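PDB 1YUZ: nigerythrin from Desulfovibrio vulgaris subsp. vulgaris, which shows NADH peroxidase activity in vitro, as a rubrerythrin-type homodimer that combines hemerythrin-like diiron centres with rubredoxin-like iron centres. Local coordinates for the interface of chains A and B. Sequence-based numbering; all coordinates share one arbitrary frame. Chains: chain A/B, Nigerythrin.

The interface of chains A and B. Residues chain A 15-17, 119-120, 146, 150; chain B 105-106, 109, 160.
This patch of the two-fold homodimer interface, recurring with the chains exchanged, joins the subunits by inserting B:Tyr160 between the N-terminal segment and two helices of chain A. The tyrosine leads by its phenol oxygen: A:Lys146 NZ, arriving from the opposite direction, donates to B:Tyr160 OH at 2.9 Å. The lysine chain, bent at chi2 (-88°) and chi4, lays CE over the centre of the A:Phe16 ring and turns the terminal amino nitrogen NZ towards A:Thr119, whose O and OG1 both accept from NZ; OG1 in turn donates to A:Lys146 O. These bonds should restrain NZ as donor. Across the interface A:Asn15 CB covers one face of the tyrosine ring near its rim, 3.8 Å above the plane; B:Ile109 CD1, from the tyrosine's own subunit, backs the opposite face, and A:Ser150 CB lies 3.7 Å from B:Tyr160 CE2. A:Asn15 ND2 also donates to B:Tyr160 O at 2.9 Å, but the bond is bent (132° at H) and meets the carbonyl from above its plane. B:Asp105 receives A:Asn17 twice: the backbone N reaches the syn lone pair of OD2 at 3.1 Å, and ND2 reaches OD1 at 2.8 Å, nearly straight (173°). A water at the tyrosine ring's edge, in its plane, hydrogen-bonds to B:Tyr160 OH, A:Asn17 O and B:Asp105 OD2, its O 2.7 Å from B:Asp105 OD2. In the ferritin-like diiron fold, chain A's N-terminal loop lies against B helices 104-132 and 136-161, whereas A:Thr119 and A:Lys146 lie on A helices 104-133 and 136-161.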
ATOM      1  N   ASN A  15      -2.046  -8.954  12.808  1.00 10.81           N
ATOM      2  CA  ASN A  15      -1.891  -8.822  11.363  1.00 10.53           C
ATOM      3  C   ASN A  15      -0.902  -9.856  10.831  1.00 10.50           C
ATOM      4  O   ASN A  15      -0.111  -9.583   9.929  1.00 10.43           O
ATOM      5  CB  ASN A  15      -1.476  -7.391  10.965  1.00 10.31           C
ATOM      6  CG  ASN A  15      -0.195  -6.921  11.635  1.00 10.10           C
ATOM      7  OD1 ASN A  15       0.371  -7.600  12.489  1.00 10.02           O
ATOM      8  ND2 ASN A  15       0.265  -5.739  11.243  1.00 10.11           N
ATOM      9  N   PHE A  16      -0.968 -11.061  11.392  1.00 10.70           N
ATOM     10  CA  PHE A  16      -0.091 -12.144  10.976  1.00 10.98           C
ATOM     11  C   PHE A  16      -0.808 -13.260  10.226  1.00 11.54           C
ATOM     12  O   PHE A  16      -0.242 -14.329  10.011  1.00 11.59           O
ATOM     13  CB  PHE A  16       0.651 -12.730  12.180  1.00 10.73           C
ATOM     14  CG  PHE A  16       1.848 -11.923  12.598  1.00 10.47           C
ATOM     15  CD1 PHE A  16       1.689 -10.685  13.207  1.00 10.39           C
ATOM     16  CD2 PHE A  16       3.135 -12.390  12.360  1.00 10.52           C
ATOM     17  CE1 PHE A  16       2.796  -9.919  13.571  1.00 10.35           C
ATOM     18  CE2 PHE A  16       4.249 -11.630  12.720  1.00 10.55           C
ATOM     19  CZ  PHE A  16       4.075 -10.393  13.327  1.00 10.53           C
ATOM     20  N   ASN A  17      -2.053 -13.016   9.834  1.00 12.22           N
ATOM     21  CA  ASN A  17      -2.796 -14.019   9.086  1.00 13.19           C
ATOM     22  C   ASN A  17      -2.246 -14.046   7.671  1.00 13.77           C
ATOM     23  O   ASN A  17      -1.840 -13.014   7.134  1.00 13.85           O
ATOM     24  CB  ASN A  17      -4.288 -13.678   9.054  1.00 13.10           C
ATOM     25  CG  ASN A  17      -4.936 -13.794  10.415  1.00 13.18           C
ATOM     26  OD1 ASN A  17      -4.825 -14.826  11.074  1.00 13.54           O
ATOM     27  ND2 ASN A  17      -5.618 -12.739  10.842  1.00 13.25           N
ATOM     28  N   THR A 119       4.684  -9.395   3.307  1.00  8.89           N
ATOM     29  CA  THR A 119       4.106  -9.218   4.629  1.00  8.68           C
ATOM     30  C   THR A 119       2.815  -9.988   4.880  1.00  8.72           C
ATOM     31  O   THR A 119       2.527 -10.338   6.021  1.00  8.78           O
ATOM     32  CB  THR A 119       3.838  -7.721   4.938  1.00  8.45           C
ATOM     33  OG1 THR A 119       3.800  -7.534   6.358  1.00  8.29           O
ATOM     34  CG2 THR A 119       2.493  -7.273   4.358  1.00  8.31           C
ATOM     35  N   SER A 120       2.052 -10.263   3.827  1.00  8.98           N
ATOM     36  CA  SER A 120       0.766 -10.937   3.990  1.00  9.19           C
ATOM     37  C   SER A 120       0.685 -12.363   3.466  1.00  9.44           C
ATOM     38  O   SER A 120      -0.279 -13.077   3.752  1.00  9.50           O
ATOM     39  CB  SER A 120      -0.333 -10.110   3.316  1.00  9.20           C
ATOM     40  OG  SER A 120      -0.216 -10.171   1.905  1.00  9.08           O
ATOM     41  N   LYS A 146       8.810  -9.686   8.409  1.00  8.63           N
ATOM     42  CA  LYS A 146       7.410  -9.473   8.061  1.00  8.44           C
ATOM     43  C   LYS A 146       6.912  -8.093   8.480  1.00  8.47           C
ATOM     44  O   LYS A 146       6.242  -7.408   7.707  1.00  8.30           O
ATOM     45  CB  LYS A 146       6.555 -10.572   8.709  1.00  8.46           C
ATOM     46  CG  LYS A 146       5.046 -10.440   8.530  1.00  8.42           C
ATOM     47  CD  LYS A 146       4.433  -9.588   9.638  1.00  8.32           C
ATOM     48  CE  LYS A 146       2.905  -9.641   9.628  1.00  8.31           C
ATOM     49  NZ  LYS A 146       2.310  -8.952   8.443  1.00  8.22           N
ATOM     50  N   SER A 150       5.570  -4.480   5.768  1.00  8.02           N
ATOM     51  CA  SER A 150       4.352  -3.689   5.676  1.00  7.98           C
ATOM     52  C   SER A 150       4.675  -2.206   5.870  1.00  7.94           C
ATOM     53  O   SER A 150       3.992  -1.348   5.320  1.00  7.74           O
ATOM     54  CB  SER A 150       3.300  -4.184   6.676  1.00  8.21           C
ATOM     55  OG  SER A 150       3.808  -4.238   7.990  1.00  8.56           O
TER
ATOM     56  N   ASP B 105      -7.173  -7.882   9.221  1.00 10.06           N
ATOM     57  CA  ASP B 105      -5.895  -7.600   8.583  1.00  9.75           C
ATOM     58  C   ASP B 105      -5.911  -8.000   7.113  1.00  9.54           C
ATOM     59  O   ASP B 105      -5.455  -7.245   6.258  1.00  9.18           O
ATOM     60  CB  ASP B 105      -4.736  -8.279   9.347  1.00 10.06           C
ATOM     61  CG  ASP B 105      -4.798  -9.800   9.320  1.00 10.33           C
ATOM     62  OD1 ASP B 105      -5.903 -10.378   9.424  1.00 10.77           O
ATOM     63  OD2 ASP B 105      -3.716 -10.423   9.222  1.00 10.49           O
ATOM     64  N   LEU B 106      -6.469  -9.166   6.809  1.00  9.31           N
ATOM     65  CA  LEU B 106      -6.540  -9.616   5.426  1.00  9.28           C
ATOM     66  C   LEU B 106      -7.492  -8.744   4.612  1.00  8.99           C
ATOM     67  O   LEU B 106      -7.283  -8.542   3.416  1.00  8.75           O
ATOM     68  CB  LEU B 106      -6.969 -11.084   5.365  1.00  9.89           C
ATOM     69  CG  LEU B 106      -5.922 -12.062   5.905  1.00 10.44           C
ATOM     70  CD1 LEU B 106      -6.460 -13.475   5.822  1.00 10.85           C
ATOM     71  CD2 LEU B 106      -4.635 -11.934   5.112  1.00 10.90           C
ATOM     72  N   ILE B 109      -5.609  -5.779   3.577  1.00  7.89           N
ATOM     73  CA  ILE B 109      -4.703  -6.119   2.482  1.00  8.07           C
ATOM     74  C   ILE B 109      -5.497  -6.239   1.176  1.00  8.18           C
ATOM     75  O   ILE B 109      -5.058  -5.761   0.130  1.00  8.00           O
ATOM     76  CB  ILE B 109      -3.948  -7.442   2.771  1.00  8.22           C
ATOM     77  CG1 ILE B 109      -2.958  -7.233   3.925  1.00  8.42           C
ATOM     78  CG2 ILE B 109      -3.236  -7.929   1.513  1.00  8.33           C
ATOM     79  CD1 ILE B 109      -1.838  -6.236   3.628  1.00  8.80           C
ATOM     80  N   TYR B 160      -3.214  -1.170   8.693  1.00  7.76           N
ATOM     81  CA  TYR B 160      -2.705  -2.530   8.832  1.00  7.95           C
ATOM     82  C   TYR B 160      -1.478  -2.525   9.744  1.00  8.25           C
ATOM     83  O   TYR B 160      -1.349  -3.366  10.634  1.00  8.26           O
ATOM     84  CB  TYR B 160      -2.334  -3.072   7.449  1.00  7.66           C
ATOM     85  CG  TYR B 160      -1.767  -4.476   7.425  1.00  7.42           C
ATOM     86  CD1 TYR B 160      -2.601  -5.587   7.298  1.00  7.39           C
ATOM     87  CD2 TYR B 160      -0.389  -4.688   7.461  1.00  7.37           C
ATOM     88  CE1 TYR B 160      -2.074  -6.871   7.193  1.00  7.49           C
ATOM     89  CE2 TYR B 160       0.146  -5.966   7.360  1.00  7.51           C
ATOM     90  CZ  TYR B 160      -0.702  -7.049   7.221  1.00  7.44           C
ATOM     91  OH  TYR B 160      -0.170  -8.306   7.074  1.00  7.99           O
TER
HETATM   92  O   HOH W   1      -1.995 -10.235   7.140  1.00 11.20           O